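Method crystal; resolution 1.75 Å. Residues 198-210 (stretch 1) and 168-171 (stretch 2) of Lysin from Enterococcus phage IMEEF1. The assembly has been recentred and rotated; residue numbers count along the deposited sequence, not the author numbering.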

ATOM      1  N   TYR C 198     -16.879  -6.853  -1.379  1.00 25.43           N
ATOM      2  CA  TYR C 198     -16.124  -5.809  -0.732  1.00 24.87           C
ATOM      3  C   TYR C 198     -14.682  -5.736  -1.247  1.00 23.04           C
ATOM      4  O   TYR C 198     -14.212  -4.646  -1.592  1.00 23.34           O
ATOM      5  CB  TYR C 198     -16.180  -5.910   0.754  1.00 26.16           C
ATOM      6  CG  TYR C 198     -17.496  -5.423   1.324  1.00 27.24           C
ATOM      7  CD1 TYR C 198     -17.718  -4.088   1.509  1.00 28.05           C
ATOM      8  CD2 TYR C 198     -18.467  -6.327   1.745  1.00 31.94           C
ATOM      9  CE1 TYR C 198     -18.939  -3.643   2.050  1.00 33.59           C
ATOM     10  CE2 TYR C 198     -19.671  -5.896   2.295  1.00 34.10           C
ATOM     11  CZ  TYR C 198     -19.889  -4.554   2.446  1.00 34.83           C
ATOM     12  OH  TYR C 198     -21.065  -4.126   2.980  1.00 37.39           O
ATOM     13  N   VAL C 199     -14.078  -6.902  -1.454  1.00 22.36           N
ATOM     14  CA  VAL C 199     -12.722  -6.991  -2.006  1.00 22.12           C
ATOM     15  C   VAL C 199     -12.665  -6.328  -3.366  1.00 21.70           C
ATOM     16  O   VAL C 199     -11.795  -5.506  -3.637  1.00 22.29           O
ATOM     17  CB  VAL C 199     -12.214  -8.436  -2.014  1.00 22.59           C
ATOM     18  CG1 VAL C 199     -10.907  -8.527  -2.773  1.00 25.12           C
ATOM     19  CG2 VAL C 199     -12.000  -8.898  -0.549  1.00 23.43           C
ATOM     20  N   ASN C 200     -13.551  -6.768  -4.243  1.00 24.27           N
ATOM     21  CA  ASN C 200     -13.611  -6.214  -5.580  1.00 26.59           C
ATOM     22  C   ASN C 200     -13.834  -4.693  -5.629  1.00 25.39           C
ATOM     23  O   ASN C 200     -13.177  -3.949  -6.412  1.00 22.75           O
ATOM     24  CB  ASN C 200     -14.700  -6.961  -6.389  1.00 27.47           C
ATOM     25  CG  ASN C 200     -14.311  -8.428  -6.686  1.00 33.36           C
ATOM     26  OD1 ASN C 200     -13.156  -8.851  -6.540  1.00 29.05           O
ATOM     27  ND2 ASN C 200     -15.285  -9.192  -7.104  1.00 34.04           N
ATOM     28  N   GLU C 201     -14.736  -4.220  -4.808  1.00 20.63           N
ATOM     29  CA  GLU C 201     -14.918  -2.778  -4.739  1.00 25.61           C
ATOM     30  C   GLU C 201     -13.662  -2.003  -4.193  1.00 19.81           C
ATOM     31  O   GLU C 201     -13.326  -0.890  -4.661  1.00 21.03           O
ATOM     32  CB  GLU C 201     -16.194  -2.439  -3.953  1.00 25.15           C
ATOM     33  CG  GLU C 201     -17.461  -2.992  -4.599  1.00 29.76           C
ATOM     34  CD  GLU C 201     -17.954  -2.191  -5.812  1.00 32.06           C
ATOM     35  OE1 GLU C 201     -17.390  -1.103  -6.118  1.00 37.47           O
ATOM     36  OE2 GLU C 201     -18.892  -2.685  -6.467  1.00 37.26           O
ATOM     37  N   ALA C 202     -12.990  -2.536  -3.173  1.00 20.93           N
ATOM     38  CA  ALA C 202     -11.768  -1.923  -2.686  1.00 23.26           C
ATOM     39  C   ALA C 202     -10.716  -1.946  -3.762  1.00 22.91           C
ATOM     40  O   ALA C 202     -10.058  -0.915  -3.963  1.00 22.59           O
ATOM     41  CB  ALA C 202     -11.256  -2.593  -1.424  1.00 22.09           C
ATOM     42  N   ASN C 203     -10.590  -3.046  -4.531  1.00 21.93           N
ATOM     43  CA  ASN C 203      -9.640  -3.018  -5.651  1.00 22.16           C
ATOM     44  C   ASN C 203      -9.995  -1.998  -6.738  1.00 22.36           C
ATOM     45  O   ASN C 203      -9.092  -1.420  -7.412  1.00 22.18           O
ATOM     46  CB  ASN C 203      -9.371  -4.403  -6.244  1.00 26.25           C
ATOM     47  CG  ASN C 203      -8.328  -5.148  -5.417  1.00 26.98           C
ATOM     48  OD1 ASN C 203      -7.231  -4.612  -5.153  1.00 29.98           O
ATOM     49  ND2 ASN C 203      -8.652  -6.318  -4.988  1.00 26.89           N
ATOM     50  N   ASP C 204     -11.270  -1.770  -6.916  1.00 24.46           N
ATOM     51  CA  ASP C 204     -11.700  -0.743  -7.873  1.00 25.45           C
ATOM     52  C   ASP C 204     -11.316   0.635  -7.393  1.00 26.32           C
ATOM     53  O   ASP C 204     -10.877   1.455  -8.198  1.00 25.11           O
ATOM     54  CB  ASP C 204     -13.186  -0.819  -8.130  1.00 32.55           C
ATOM     55  CG  ASP C 204     -13.573  -2.045  -8.966  1.00 38.29           C
ATOM     56  OD1 ASP C 204     -12.669  -2.680  -9.591  1.00 44.68           O
ATOM     57  OD2 ASP C 204     -14.786  -2.366  -8.989  1.00 45.49           O
ATOM     58  N   LEU C 205     -11.473   0.905  -6.094  1.00 21.99           N
ATOM     59  CA  LEU C 205     -11.000   2.156  -5.520  1.00 22.82           C
ATOM     60  C   LEU C 205      -9.494   2.344  -5.746  1.00 20.94           C
ATOM     61  O   LEU C 205      -9.037   3.402  -6.244  1.00 22.50           O
ATOM     62  CB  LEU C 205     -11.328   2.232  -4.040  1.00 21.39           C
ATOM     63  CG  LEU C 205     -12.799   2.333  -3.627  1.00 22.25           C
ATOM     64  CD1 LEU C 205     -12.900   2.289  -2.126  1.00 23.33           C
ATOM     65  CD2 LEU C 205     -13.348   3.617  -4.110  1.00 25.68           C
ATOM     66  N   ILE C 206      -8.724   1.295  -5.414  1.00 20.79           N
ATOM     67  CA  ILE C 206      -7.304   1.302  -5.657  1.00 21.60           C
ATOM     68  C   ILE C 206      -6.947   1.686  -7.058  1.00 24.21           C
ATOM     69  O   ILE C 206      -6.020   2.527  -7.262  1.00 25.47           O
ATOM     70  CB  ILE C 206      -6.678  -0.026  -5.237  1.00 23.14           C
ATOM     71  CG1 ILE C 206      -6.711  -0.060  -3.713  1.00 24.25           C
ATOM     72  CG2 ILE C 206      -5.224  -0.145  -5.727  1.00 27.66           C
ATOM     73  CD1 ILE C 206      -6.367  -1.440  -3.111  1.00 21.53           C
ATOM     74  N   LYS C 207      -7.638   1.078  -8.004  1.00 25.33           N
ATOM     75  CA  LYS C 207      -7.414   1.403  -9.424  1.00 30.85           C
ATOM     76  C   LYS C 207      -7.717   2.840  -9.804  1.00 28.28           C
ATOM     77  O   LYS C 207      -6.919   3.488 -10.506  1.00 26.38           O
ATOM     78  CB  LYS C 207      -8.164   0.463 -10.349  1.00 35.91           C
ATOM     79  CG  LYS C 207      -7.346  -0.712 -10.872  1.00 47.95           C
ATOM     80  CD  LYS C 207      -8.117  -1.406 -11.996  1.00 59.35           C
ATOM     81  CE  LYS C 207      -7.961  -2.923 -11.986  1.00 64.17           C
ATOM     82  NZ  LYS C 207      -6.637  -3.327 -12.525  1.00 65.90           N
ATOM     83  N   ARG C 208      -8.857   3.341  -9.365  1.00 27.09           N
ATOM     84  CA  ARG C 208      -9.275   4.697  -9.683  1.00 29.22           C
ATOM     85  C   ARG C 208      -8.393   5.822  -9.132  1.00 27.64           C
ATOM     86  O   ARG C 208      -8.170   6.867  -9.780  1.00 27.63           O
ATOM     87  CB  ARG C 208     -10.678   4.930  -9.102  1.00 28.08           C
ATOM     88  CG  ARG C 208     -11.756   4.225  -9.801  1.00 30.01           C
ATOM     89  CD  ARG C 208     -13.104   4.549  -9.202  1.00 29.24           C
ATOM     90  NE  ARG C 208     -13.970   3.510  -9.674  1.00 29.17           N
ATOM     91  CZ  ARG C 208     -14.709   2.725  -8.922  1.00 31.64           C
ATOM     92  NH1 ARG C 208     -14.768   2.858  -7.586  1.00 31.66           N
ATOM     93  NH2 ARG C 208     -15.384   1.759  -9.511  1.00 34.49           N
ATOM     94  N   TYR C 209      -7.998   5.649  -7.893  1.00 23.50           N
ATOM     95  CA  TYR C 209      -7.426   6.701  -7.125  1.00 26.96           C
ATOM     96  C   TYR C 209      -5.914   6.535  -6.894  1.00 27.68           C
ATOM     97  O   TYR C 209      -5.336   7.214  -6.042  1.00 32.61           O
ATOM     98  CB  TYR C 209      -8.209   6.920  -5.834  1.00 25.86           C
ATOM     99  CG  TYR C 209      -9.694   7.192  -6.060  1.00 23.11           C
ATOM    100  CD1 TYR C 209     -10.134   8.240  -6.890  1.00 21.50           C
ATOM    101  CD2 TYR C 209     -10.674   6.389  -5.486  1.00 24.24           C
ATOM    102  CE1 TYR C 209     -11.475   8.489  -7.115  1.00 21.19           C
ATOM    103  CE2 TYR C 209     -12.028   6.618  -5.727  1.00 22.03           C
ATOM    104  CZ  TYR C 209     -12.426   7.687  -6.534  1.00 21.30           C
ATOM    105  OH  TYR C 209     -13.765   7.951  -6.766  1.00 20.50           O
ATOM    106  N   GLY C 210      -5.324   5.616  -7.646  1.00 28.63           N
ATOM    107  CA  GLY C 210      -3.892   5.360  -7.631  1.00 30.28           C
ATOM    108  C   GLY C 210      -3.402   4.839  -6.307  1.00 29.55           C
ATOM    109  O   GLY C 210      -2.409   5.301  -5.794  1.00 29.81           O
TER
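Stretch 2 168-171: MFIY

Packing of a short strand on a helix in the phage lysin. Residues 198-208 are helical, in a helix that begins earlier in the chain, and Phe 169 to Tyr 171 form an extended strand that continues beyond the stretch. The two segments run in largely opposing directions, with 141° between their N-to-C vectors and a closest axial approach of 8.9 Å. Accordingly, Ala 202 lies nearest Ile 170 (CA to CA 7.9 Å), whereas one turn later Ile 206 lies nearest Met 168 (CA to CA 6.3 Å), so the backbones draw closer toward the C-terminal end of the helix. No hydrogen bond crosses the interface; the contact, 329 Å² summed over both sides, is made by packing, chiefly of apolar side chains.

Along the helix, Tyr 198 is out of reach, and Val 199 makes a loose contact, its O 4.4 Å from Ile 170 CD1. That carbonyl is already engaged within the helix, accepting a hydrogen bond from Asn 203 N at 2.9 Å. Ala 202 directs its small side chain toward the strand, where CB lies 4.1 Å from Ile 170 CD1. Asn 203 starts sideways, but its end comes nearer, bringing OD1 to 3.6 Å from the same Ile 170 CD1; with a methyl carbon as partner, this is a van der Waals contact. Ile 170, with chi1 m and chi2 t, thus sets its CD1 among Val 199, Ala 202 and Asn 203.

After Asp 204, which makes no contact, Leu 205 points toward the other stretch and meets Met 168: its O is 3.8 Å from Met 168 SD, and its CB is 4.1 Å from the same sulfur. Ile 206 touches Met 168, Phe 169 and Ile 170. It leaves the backbone sideways, yet its m, t rotamer carries CD1 to 4.0 Å from Ile 170 CG1 and to 3.9 Å from Phe 169 CA. Phe 169 turns its own side chain away, so the helix meets its backbone here. Toward Met 168, Ile 206 CG1 is 4.5 Å from CG.

Lys 207 points away and Arg 208 makes no contact. Tyr 209, the first residue to leave helical phi/psi, still gives its N to Leu 205 O at 3.0 Å; its CB lies 3.9 Å from Met 168 CE, while the end of its side chain leads away and its OH is hydrogen-bonded elsewhere in the structure. Gly 210, at positive phi, closes the stretch.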

ATOM      1  N   MET C 168      -3.786   4.063   0.111  1.00 30.92           N
ATOM      2  CA  MET C 168      -4.893   3.143  -0.089  1.00 30.77           C
ATOM      3  C   MET C 168      -4.235   1.827  -0.519  1.00 29.01           C
ATOM      4  O   MET C 168      -3.504   1.841  -1.504  1.00 27.80           O
ATOM      5  CB  MET C 168      -5.761   3.650  -1.235  1.00 32.77           C
ATOM      6  CG  MET C 168      -7.241   3.539  -1.109  1.00 36.91           C
ATOM      7  SD  MET C 168      -8.018   4.196  -2.619  1.00 26.80           S
ATOM      8  CE  MET C 168      -8.145   5.879  -2.089  1.00 34.93           C
ATOM      9  N   PHE C 169      -4.465   0.724   0.197  1.00 23.47           N
ATOM     10  CA  PHE C 169      -3.951  -0.587  -0.200  1.00 20.76           C
ATOM     11  C   PHE C 169      -4.687  -1.687   0.582  1.00 20.78           C
ATOM     12  O   PHE C 169      -5.445  -1.381   1.492  1.00 19.02           O
ATOM     13  CB  PHE C 169      -2.478  -0.696   0.027  1.00 21.11           C
ATOM     14  CG  PHE C 169      -2.039  -0.431   1.438  1.00 20.20           C
ATOM     15  CD1 PHE C 169      -1.960  -1.455   2.316  1.00 21.00           C
ATOM     16  CD2 PHE C 169      -1.653   0.855   1.839  1.00 23.08           C
ATOM     17  CE1 PHE C 169      -1.510  -1.230   3.597  1.00 23.11           C
ATOM     18  CE2 PHE C 169      -1.224   1.110   3.152  1.00 23.70           C
ATOM     19  CZ  PHE C 169      -1.147   0.033   4.017  1.00 24.91           C
ATOM     20  N   ILE C 170      -4.475  -2.946   0.192  1.00 19.81           N
ATOM     21  CA  ILE C 170      -5.040  -4.104   0.906  1.00 18.55           C
ATOM     22  C   ILE C 170      -3.915  -4.871   1.469  1.00 18.75           C
ATOM     23  O   ILE C 170      -2.865  -4.974   0.845  1.00 19.06           O
ATOM     24  CB  ILE C 170      -5.804  -5.012  -0.100  1.00 20.80           C
ATOM     25  CG1 ILE C 170      -7.154  -4.365  -0.472  1.00 22.05           C
ATOM     26  CG2 ILE C 170      -6.042  -6.440   0.449  1.00 22.55           C
ATOM     27  CD1 ILE C 170      -7.898  -4.987  -1.612  1.00 24.70           C
ATOM     28  N   TYR C 171      -4.150  -5.499   2.611  1.00 17.26           N
ATOM     29  CA  TYR C 171      -3.217  -6.411   3.222  1.00 18.59           C
ATOM     30  C   TYR C 171      -4.013  -7.557   3.735  1.00 18.31           C
ATOM     31  O   TYR C 171      -5.251  -7.445   3.926  1.00 17.55           O
ATOM     32  CB  TYR C 171      -2.308  -5.788   4.295  1.00 18.09           C
ATOM     33  CG  TYR C 171      -3.010  -5.358   5.542  1.00 22.81           C
ATOM     34  CD1 TYR C 171      -3.271  -6.276   6.566  1.00 23.13           C
ATOM     35  CD2 TYR C 171      -3.458  -4.052   5.681  1.00 23.66           C
ATOM     36  CE1 TYR C 171      -3.962  -5.892   7.689  1.00 23.37           C
ATOM     37  CE2 TYR C 171      -4.120  -3.650   6.835  1.00 23.30           C
ATOM     38  CZ  TYR C 171      -4.370  -4.569   7.828  1.00 23.06           C
ATOM     39  OH  TYR C 171      -5.101  -4.129   8.962  1.00 24.62           O
TER